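Lovastatin nonaketide synthase mokA (Monascus pilosus, PDB 6AD3) builds the nonaketide chain of lovastatin (monacolin K) as an iterative type I polyketide synthase, of which this chain is the condensation domain. Local coordinates at residues A[323-337]-A[386-398]. The protein carries 1 engineered substitution. Numbering follows the deposited sequence.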
ATOM      1  N   HIS A 323       6.638  -1.395  27.261  1.00 25.48           N
ATOM      2  CA  HIS A 323       5.701  -2.511  27.155  1.00 22.85           C
ATOM      3  C   HIS A 323       6.182  -3.670  26.312  1.00 23.87           C
ATOM      4  O   HIS A 323       5.387  -4.577  26.011  1.00 25.83           O
ATOM      5  CB  HIS A 323       4.351  -2.025  26.621  1.00 21.32           C
ATOM      6  CG  HIS A 323       3.626  -1.110  27.562  1.00 23.56           C
ATOM      7  ND1 HIS A 323       3.967   0.215  27.729  1.00 24.98           N
ATOM      8  CD2 HIS A 323       2.562  -1.325  28.371  1.00 26.67           C
ATOM      9  CE1 HIS A 323       3.162   0.769  28.617  1.00 24.52           C
ATOM     10  NE2 HIS A 323       2.321  -0.153  29.042  1.00 26.22           N
ATOM     11  N   LYS A 324       7.432  -3.608  25.852  1.00 22.44           N
ATOM     12  CA  LYS A 324       8.024  -4.636  24.995  1.00 27.74           C
ATOM     13  C   LYS A 324       7.294  -4.746  23.671  1.00 27.20           C
ATOM     14  O   LYS A 324       7.120  -5.837  23.127  1.00 26.06           O
ATOM     15  CB  LYS A 324       8.021  -6.006  25.714  1.00 30.70           C
ATOM     16  CG  LYS A 324       8.899  -6.035  26.963  1.00 38.43           C
ATOM     17  CD  LYS A 324       9.228  -7.466  27.362  1.00 46.39           C
ATOM     18  CE  LYS A 324       9.616  -7.574  28.827  1.00 60.60           C
ATOM     19  NZ  LYS A 324      10.969  -6.997  29.065  1.00 65.01           N
ATOM     20  N   ALA A 325       6.780  -3.616  23.211  1.00 22.54           N
ATOM     21  CA  ALA A 325       6.059  -3.527  21.939  1.00 20.92           C
ATOM     22  C   ALA A 325       6.797  -2.583  20.981  1.00 21.81           C
ATOM     23  O   ALA A 325       7.826  -1.967  21.325  1.00 21.16           O
ATOM     24  CB  ALA A 325       4.654  -3.022  22.198  1.00 18.67           C
ATOM     25  N   THR A 326       6.344  -2.525  19.749  1.00 21.75           N
ATOM     26  CA  THR A 326       6.933  -1.608  18.779  1.00 19.45           C
ATOM     27  C   THR A 326       6.027  -0.386  18.594  1.00 18.28           C
ATOM     28  O   THR A 326       4.836  -0.468  18.798  1.00 17.77           O
ATOM     29  CB  THR A 326       7.084  -2.277  17.404  1.00 21.13           C
ATOM     30  OG1 THR A 326       5.789  -2.559  16.885  1.00 18.67           O
ATOM     31  CG2 THR A 326       7.875  -3.591  17.503  1.00 22.10           C
ATOM     32  N   PRO A 327       6.589   0.726  18.101  1.00 18.77           N
ATOM     33  CA  PRO A 327       5.745   1.882  17.799  1.00 17.58           C
ATOM     34  C   PRO A 327       4.618   1.505  16.820  1.00 16.37           C
ATOM     35  O   PRO A 327       3.499   1.945  16.987  1.00 15.86           O
ATOM     36  CB  PRO A 327       6.731   2.861  17.150  1.00 19.70           C
ATOM     37  CG  PRO A 327       8.016   2.578  17.901  1.00 19.40           C
ATOM     38  CD  PRO A 327       8.025   1.066  18.073  1.00 19.56           C
ATOM     39  N   MET A 328       4.911   0.688  15.821  1.00 16.16           N
ATOM     40  CA  MET A 328       3.846   0.248  14.901  1.00 16.73           C
ATOM     41  C   MET A 328       2.654  -0.313  15.643  1.00 18.17           C
ATOM     42  O   MET A 328       1.508   0.057  15.367  1.00 16.72           O
ATOM     43  CB  MET A 328       4.340  -0.806  13.918  1.00 17.52           C
ATOM     44  CG  MET A 328       3.272  -1.157  12.868  1.00 18.17           C
ATOM     45  SD  MET A 328       2.121  -2.470  13.386  1.00 22.15           S
ATOM     46  CE  MET A 328       2.962  -3.918  12.748  1.00 24.17           C
ATOM     47  N   GLN A 329       2.920  -1.137  16.649  1.00 16.46           N
ATOM     48  CA  GLN A 329       1.844  -1.764  17.383  1.00 16.70           C
ATOM     49  C   GLN A 329       1.063  -0.770  18.215  1.00 17.06           C
ATOM     50  O   GLN A 329      -0.133  -0.899  18.347  1.00 15.15           O
ATOM     51  CB  GLN A 329       2.369  -2.881  18.242  1.00 16.72           C
ATOM     52  CG  GLN A 329       2.870  -4.051  17.422  1.00 18.26           C
ATOM     53  CD  GLN A 329       3.939  -4.885  18.142  1.00 20.45           C
ATOM     54  OE1 GLN A 329       4.375  -4.563  19.249  1.00 20.63           O
ATOM     55  NE2 GLN A 329       4.469  -5.856  17.431  1.00 20.14           N
ATOM     56  N   PHE A 330       1.741   0.274  18.681  1.00 16.00           N
ATOM     57  CA  PHE A 330       1.075   1.383  19.393  1.00 17.09           C
ATOM     58  C   PHE A 330       0.131   2.159  18.440  1.00 14.28           C
ATOM     59  O   PHE A 330      -1.069   2.381  18.740  1.00 15.47           O
ATOM     60  CB  PHE A 330       2.148   2.342  19.982  1.00 16.63           C
ATOM     61  CG  PHE A 330       1.609   3.312  21.038  1.00 16.72           C
ATOM     62  CD1 PHE A 330       0.719   4.341  20.687  1.00 16.96           C
ATOM     63  CD2 PHE A 330       2.070   3.268  22.323  1.00 17.71           C
ATOM     64  CE1 PHE A 330       0.301   5.266  21.626  1.00 17.76           C
ATOM     65  CE2 PHE A 330       1.620   4.153  23.260  1.00 17.64           C
ATOM     66  CZ  PHE A 330       0.729   5.145  22.932  1.00 18.35           C
ATOM     67  N   TYR A 331       0.629   2.489  17.250  1.00 13.96           N
ATOM     68  CA  TYR A 331      -0.180   3.214  16.300  1.00 13.66           C
ATOM     69  C   TYR A 331      -1.430   2.353  15.908  1.00 14.14           C
ATOM     70  O   TYR A 331      -2.539   2.876  15.751  1.00 14.27           O
ATOM     71  CB  TYR A 331       0.661   3.598  15.079  1.00 14.58           C
ATOM     72  CG  TYR A 331       1.684   4.651  15.357  1.00 13.89           C
ATOM     73  CD1 TYR A 331       1.293   5.950  15.636  1.00 16.55           C
ATOM     74  CD2 TYR A 331       3.069   4.382  15.294  1.00 15.68           C
ATOM     75  CE1 TYR A 331       2.216   6.920  15.962  1.00 17.89           C
ATOM     76  CE2 TYR A 331       4.004   5.370  15.577  1.00 17.29           C
ATOM     77  CZ  TYR A 331       3.559   6.666  15.853  1.00 17.42           C
ATOM     78  OH  TYR A 331       4.434   7.695  16.192  1.00 15.69           O
ATOM     79  N   LEU A 332      -1.222   1.043  15.745  1.00 14.13           N
ATOM     80  CA  LEU A 332      -2.297   0.136  15.320  1.00 13.07           C
ATOM     81  C   LEU A 332      -3.332   0.007  16.442  1.00 16.01           C
ATOM     82  O   LEU A 332      -4.526   0.114  16.218  1.00 14.95           O
ATOM     83  CB  LEU A 332      -1.713  -1.229  14.989  1.00 14.97           C
ATOM     84  CG  LEU A 332      -2.781  -2.323  14.774  1.00 14.18           C
ATOM     85  CD1 LEU A 332      -3.691  -1.999  13.607  1.00 14.66           C
ATOM     86  CD2 LEU A 332      -2.109  -3.655  14.558  1.00 16.17           C
ATOM     87  N   ALA A 333      -2.848  -0.163  17.665  1.00 15.85           N
ATOM     88  CA  ALA A 333      -3.730  -0.270  18.793  1.00 14.66           C
ATOM     89  C   ALA A 333      -4.581   0.979  18.975  1.00 14.37           C
ATOM     90  O   ALA A 333      -5.754   0.876  19.255  1.00 14.27           O
ATOM     91  CB  ALA A 333      -2.935  -0.596  20.083  1.00 16.00           C
ATOM     92  N   ALA A 334      -3.974   2.156  18.826  1.00 14.18           N
ATOM     93  CA  ALA A 334      -4.666   3.389  18.972  1.00 16.10           C
ATOM     94  C   ALA A 334      -5.698   3.588  17.831  1.00 15.82           C
ATOM     95  O   ALA A 334      -6.802   4.089  18.045  1.00 14.98           O
ATOM     96  CB  ALA A 334      -3.661   4.533  19.029  1.00 17.82           C
ATOM     97  N   TYR A 335      -5.345   3.144  16.635  1.00 14.06           N
ATOM     98  CA  TYR A 335      -6.250   3.195  15.489  1.00 14.22           C
ATOM     99  C   TYR A 335      -7.470   2.327  15.752  1.00 14.40           C
ATOM    100  O   TYR A 335      -8.610   2.764  15.540  1.00 15.27           O
ATOM    101  CB  TYR A 335      -5.503   2.731  14.244  1.00 14.74           C
ATOM    102  CG  TYR A 335      -6.304   2.642  12.981  1.00 13.22           C
ATOM    103  CD1 TYR A 335      -6.884   3.755  12.440  1.00 13.49           C
ATOM    104  CD2 TYR A 335      -6.159   1.544  12.164  1.00 14.22           C
ATOM    105  CE1 TYR A 335      -7.455   3.711  11.169  1.00 13.52           C
ATOM    106  CE2 TYR A 335      -6.722   1.495  10.898  1.00 13.64           C
ATOM    107  CZ  TYR A 335      -7.391   2.572  10.425  1.00 15.49           C
ATOM    108  OH  TYR A 335      -7.943   2.523   9.140  1.00 14.76           O
ATOM    109  N   HIS A 336      -7.237   1.110  16.248  1.00 13.49           N
ATOM    110  CA  HIS A 336      -8.326   0.227  16.605  1.00 14.62           C
ATOM    111  C   HIS A 336      -9.240   0.871  17.638  1.00 15.45           C
ATOM    112  O   HIS A 336     -10.472   0.831  17.497  1.00 15.86           O
ATOM    113  CB  HIS A 336      -7.792  -1.097  17.141  1.00 15.02           C
ATOM    114  CG  HIS A 336      -8.833  -1.923  17.809  1.00 16.05           C
ATOM    115  ND1 HIS A 336      -8.984  -1.952  19.183  1.00 18.44           N
ATOM    116  CD2 HIS A 336      -9.896  -2.582  17.297  1.00 18.05           C
ATOM    117  CE1 HIS A 336     -10.070  -2.637  19.487  1.00 16.69           C
ATOM    118  NE2 HIS A 336     -10.649  -3.028  18.363  1.00 17.64           N
ATOM    119  N   VAL A 337      -8.649   1.457  18.695  1.00 16.29           N
ATOM    120  CA  VAL A 337      -9.468   2.095  19.738  1.00 15.22           C
ATOM    121  C   VAL A 337     -10.332   3.235  19.202  1.00 15.76           C
ATOM    122  O   VAL A 337     -11.513   3.303  19.486  1.00 18.06           O
ATOM    123  CB  VAL A 337      -8.602   2.629  20.880  1.00 16.69           C
ATOM    124  CG1 VAL A 337      -9.430   3.461  21.846  1.00 18.64           C
ATOM    125  CG2 VAL A 337      -7.915   1.461  21.592  1.00 18.42           C
ATOM    126  N   PHE A 386      -4.913   1.122  28.103  1.00 20.30           N
ATOM    127  CA  PHE A 386      -4.264   1.146  26.807  1.00 18.72           C
ATOM    128  C   PHE A 386      -3.027   0.283  26.853  1.00 19.60           C
ATOM    129  O   PHE A 386      -2.788  -0.471  25.950  1.00 20.13           O
ATOM    130  CB  PHE A 386      -3.913   2.557  26.352  1.00 19.18           C
ATOM    131  CG  PHE A 386      -3.391   2.614  24.934  1.00 17.49           C
ATOM    132  CD1 PHE A 386      -4.269   2.505  23.873  1.00 21.29           C
ATOM    133  CD2 PHE A 386      -2.038   2.560  24.667  1.00 18.62           C
ATOM    134  CE1 PHE A 386      -3.800   2.459  22.556  1.00 20.04           C
ATOM    135  CE2 PHE A 386      -1.562   2.477  23.339  1.00 19.14           C
ATOM    136  CZ  PHE A 386      -2.457   2.404  22.304  1.00 18.41           C
ATOM    137  N   GLY A 387      -2.281   0.335  27.957  1.00 21.29           N
ATOM    138  CA  GLY A 387      -1.094  -0.484  28.086  1.00 20.27           C
ATOM    139  C   GLY A 387      -1.387  -1.955  27.898  1.00 21.66           C
ATOM    140  O   GLY A 387      -0.602  -2.678  27.276  1.00 22.28           O
ATOM    141  N   GLU A 388      -2.452  -2.429  28.533  1.00 20.90           N
ATOM    142  CA  GLU A 388      -2.896  -3.815  28.381  1.00 23.33           C
ATOM    143  C   GLU A 388      -3.279  -4.133  26.932  1.00 20.79           C
ATOM    144  O   GLU A 388      -2.950  -5.188  26.410  1.00 22.00           O
ATOM    145  CB  GLU A 388      -4.079  -4.096  29.318  1.00 24.49           C
ATOM    146  CG  GLU A 388      -3.692  -3.940  30.786  1.00 29.67           C
ATOM    147  CD  GLU A 388      -4.872  -4.046  31.754  1.00 31.57           C
ATOM    148  OE1 GLU A 388      -5.994  -3.665  31.408  1.00 32.03           O
ATOM    149  OE2 GLU A 388      -4.613  -4.360  32.928  1.00 44.69           O
ATOM    150  N   HIS A 389      -3.942  -3.187  26.294  1.00 22.41           N
ATOM    151  CA  HIS A 389      -4.393  -3.364  24.916  1.00 19.68           C
ATOM    152  C   HIS A 389      -3.205  -3.369  23.972  1.00 19.07           C
ATOM    153  O   HIS A 389      -3.215  -4.061  22.950  1.00 19.43           O
ATOM    154  CB  HIS A 389      -5.327  -2.253  24.563  1.00 22.38           C
ATOM    155  CG  HIS A 389      -5.992  -2.417  23.235  1.00 20.71           C
ATOM    156  ND1 HIS A 389      -6.705  -3.547  22.898  1.00 23.57           N
ATOM    157  CD2 HIS A 389      -6.176  -1.538  22.229  1.00 21.38           C
ATOM    158  CE1 HIS A 389      -7.342  -3.335  21.758  1.00 28.39           C
ATOM    159  NE2 HIS A 389      -6.994  -2.140  21.307  1.00 21.98           N
ATOM    160  N   LEU A 390      -2.194  -2.575  24.302  1.00 20.75           N
ATOM    161  CA  LEU A 390      -0.968  -2.537  23.519  1.00 20.40           C
ATOM    162  C   LEU A 390      -0.275  -3.881  23.544  1.00 20.76           C
ATOM    163  O   LEU A 390       0.158  -4.423  22.505  1.00 21.37           O
ATOM    164  CB  LEU A 390      -0.034  -1.455  24.075  1.00 23.88           C
ATOM    165  CG  LEU A 390       1.342  -1.349  23.443  1.00 21.91           C
ATOM    166  CD1 LEU A 390       1.276  -1.108  21.942  1.00 24.34           C
ATOM    167  CD2 LEU A 390       2.137  -0.239  24.108  1.00 24.56           C
ATOM    168  N   VAL A 391      -0.169  -4.471  24.727  1.00 20.48           N
ATOM    169  CA  VAL A 391       0.492  -5.747  24.823  1.00 20.25           C
ATOM    170  C   VAL A 391      -0.318  -6.799  24.082  1.00 20.66           C
ATOM    171  O   VAL A 391       0.238  -7.644  23.372  1.00 21.74           O
ATOM    172  CB  VAL A 391       0.703  -6.127  26.309  1.00 25.32           C
ATOM    173  CG1 VAL A 391       1.051  -7.608  26.456  1.00 26.79           C
ATOM    174  CG2 VAL A 391       1.812  -5.260  26.893  1.00 25.94           C
ATOM    175  N   ALA A 392      -1.635  -6.757  24.226  1.00 22.08           N
ATOM    176  CA  ALA A 392      -2.482  -7.760  23.548  1.00 24.57           C
ATOM    177  C   ALA A 392      -2.408  -7.584  22.034  1.00 25.12           C
ATOM    178  O   ALA A 392      -2.392  -8.553  21.279  1.00 21.10           O
ATOM    179  CB  ALA A 392      -3.914  -7.673  24.022  1.00 26.09           C
ATOM    180  N   THR A 393      -2.293  -6.346  21.601  1.00 20.84           N
ATOM    181  CA  THR A 393      -2.196  -6.055  20.170  1.00 21.61           C
ATOM    182  C   THR A 393      -0.834  -6.502  19.633  1.00 22.99           C
ATOM    183  O   THR A 393      -0.752  -7.121  18.567  1.00 19.86           O
ATOM    184  CB  THR A 393      -2.437  -4.562  19.898  1.00 20.34           C
ATOM    185  OG1 THR A 393      -3.787  -4.239  20.266  1.00 19.68           O
ATOM    186  CG2 THR A 393      -2.256  -4.237  18.386  1.00 19.93           C
ATOM    187  N   LYS A 394       0.223  -6.275  20.403  1.00 20.19           N
ATOM    188  CA  LYS A 394       1.510  -6.852  20.104  1.00 20.89           C
ATOM    189  C   LYS A 394       1.439  -8.387  19.890  1.00 23.02           C
ATOM    190  O   LYS A 394       2.007  -8.908  18.938  1.00 19.18           O
ATOM    191  CB  LYS A 394       2.492  -6.497  21.210  1.00 21.39           C
ATOM    192  CG  LYS A 394       3.928  -6.923  20.977  1.00 26.06           C
ATOM    193  CD  LYS A 394       4.318  -8.123  21.808  1.00 27.54           C
ATOM    194  CE  LYS A 394       4.193  -7.879  23.300  1.00 29.43           C
ATOM    195  NZ  LYS A 394       4.207  -9.177  24.042  1.00 33.27           N
ATOM    196  N   ASP A 395       0.790  -9.106  20.793  1.00 20.12           N
ATOM    197  CA  ASP A 395       0.687 -10.573  20.659  1.00 22.10           C
ATOM    198  C   ASP A 395      -0.131 -10.977  19.415  1.00 23.64           C
ATOM    199  O   ASP A 395       0.215 -11.920  18.700  1.00 20.64           O
ATOM    200  CB  ASP A 395       0.048 -11.178  21.918  1.00 25.33           C
ATOM    201  CG  ASP A 395       0.927 -11.034  23.143  1.00 29.27           C
ATOM    202  OD1 ASP A 395       2.153 -10.898  22.992  1.00 29.85           O
ATOM    203  OD2 ASP A 395       0.379 -10.978  24.260  1.00 32.42           O
ATOM    204  N   LYS A 396      -1.151 -10.188  19.110  1.00 19.61           N
ATOM    205  CA  LYS A 396      -2.041 -10.453  17.955  1.00 22.22           C
ATOM    206  C   LYS A 396      -1.253 -10.306  16.652  1.00 19.79           C
ATOM    207  O   LYS A 396      -1.390 -11.107  15.718  1.00 21.39           O
ATOM    208  CB  LYS A 396      -3.217  -9.468  17.989  1.00 24.57           C
ATOM    209  CG  LYS A 396      -4.202  -9.589  16.831  1.00 30.59           C
ATOM    210  CD  LYS A 396      -5.496  -8.782  17.081  1.00 34.30           C
ATOM    211  CE  LYS A 396      -6.435  -9.537  18.006  1.00 33.83           C
ATOM    212  NZ  LYS A 396      -7.762  -9.777  17.453  1.00 38.66           N
ATOM    213  N   VAL A 397      -0.419  -9.282  16.589  1.00 19.48           N
ATOM    214  CA  VAL A 397       0.411  -9.044  15.416  1.00 19.44           C
ATOM    215  C   VAL A 397       1.504 -10.097  15.258  1.00 20.22           C
ATOM    216  O   VAL A 397       1.680 -10.682  14.179  1.00 21.42           O
ATOM    217  CB  VAL A 397       1.069  -7.662  15.499  1.00 19.15           C
ATOM    218  CG1 VAL A 397       2.162  -7.521  14.468  1.00 19.94           C
ATOM    219  CG2 VAL A 397       0.026  -6.562  15.364  1.00 19.87           C
ATOM    220  N   ARG A 398       2.128 -10.462  16.363  1.00 21.08           N
ATOM    221  CA  ARG A 398       3.165 -11.500  16.311  1.00 23.08           C
ATOM    222  C   ARG A 398       2.561 -12.825  15.840  1.00 19.59           C
ATOM    223  O   ARG A 398       3.143 -13.521  15.011  1.00 20.77           O
ATOM    224  CB  ARG A 398       3.853 -11.664  17.669  1.00 23.68           C
ATOM    225  CG  ARG A 398       4.777 -10.498  18.014  1.00 31.85           C
ATOM    226  CD  ARG A 398       5.429 -10.732  19.386  1.00 42.31           C
ATOM    227  NE  ARG A 398       6.652  -9.963  19.568  1.00 54.69           N
ATOM    228  CZ  ARG A 398       7.429 -10.049  20.646  1.00 68.85           C
ATOM    229  NH1 ARG A 398       7.117 -10.880  21.641  1.00 75.29           N
ATOM    230  NH2 ARG A 398       8.527  -9.315  20.727  1.00 55.08           N
TER
HETATM  231  O   HOH W   1       6.857  -7.387  18.446  1.00 28.04           O
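With CG anti to the backbone N in both residues (chi1 -165° for Phe330, -173° for Phe386), the two rings meet edge to face: Phe386 CE2 stands over the centre of the Phe330 ring, 3.5 Å from Phe330 CZ. Phe386 is also a knob in the hole formed by Phe330, Ala333, Ala334 and Val337, its edge turned to the backbone of Ala334, while Phe510 stacks on it from helix 495-512. One turn on, Leu390 spreads its two methyls: CD1 lies 3.6 Å from Phe330 CA and also touches Ala325 CB, whereas CD2 packs 3.8 Å from His323 CB. The Ala333 methyl faces segment 386-398, its CB against Phe386 CZ and 3.7 Å from Thr393 OG1. That hydroxyl donates back to His389 O, which also receives Thr393 N from the opposite face of the carbonyl plane. The imidazoles of His336 and His389 meet rim to rim, joined by a hydrogen bond of 2.9 Å between His336 ND1 and His389 NE2; Phe377 stacks on His336. Farther along segment 386-398, Val397 CG2 meets Leu332 CD2 tip to tip at 3.7 Å; Leu332, like Met328, also touches Phe437 on strand 435-440 of the six-stranded mixed sheet. Gln329 OE1 accepts from Thr326 N and Thr326 OG1 from Gln329 N, a capping box that holds the amide against the aliphatic part of Lys394; a water links Gln329 NE2 to Arg398 NE. The axes of segments 327-337 and 386-398 approach to 9.1 Å, their directions at 112°, a steep helix packing in the C-terminal of the condensation domain's two chloramphenicol acetyltransferase-like halves.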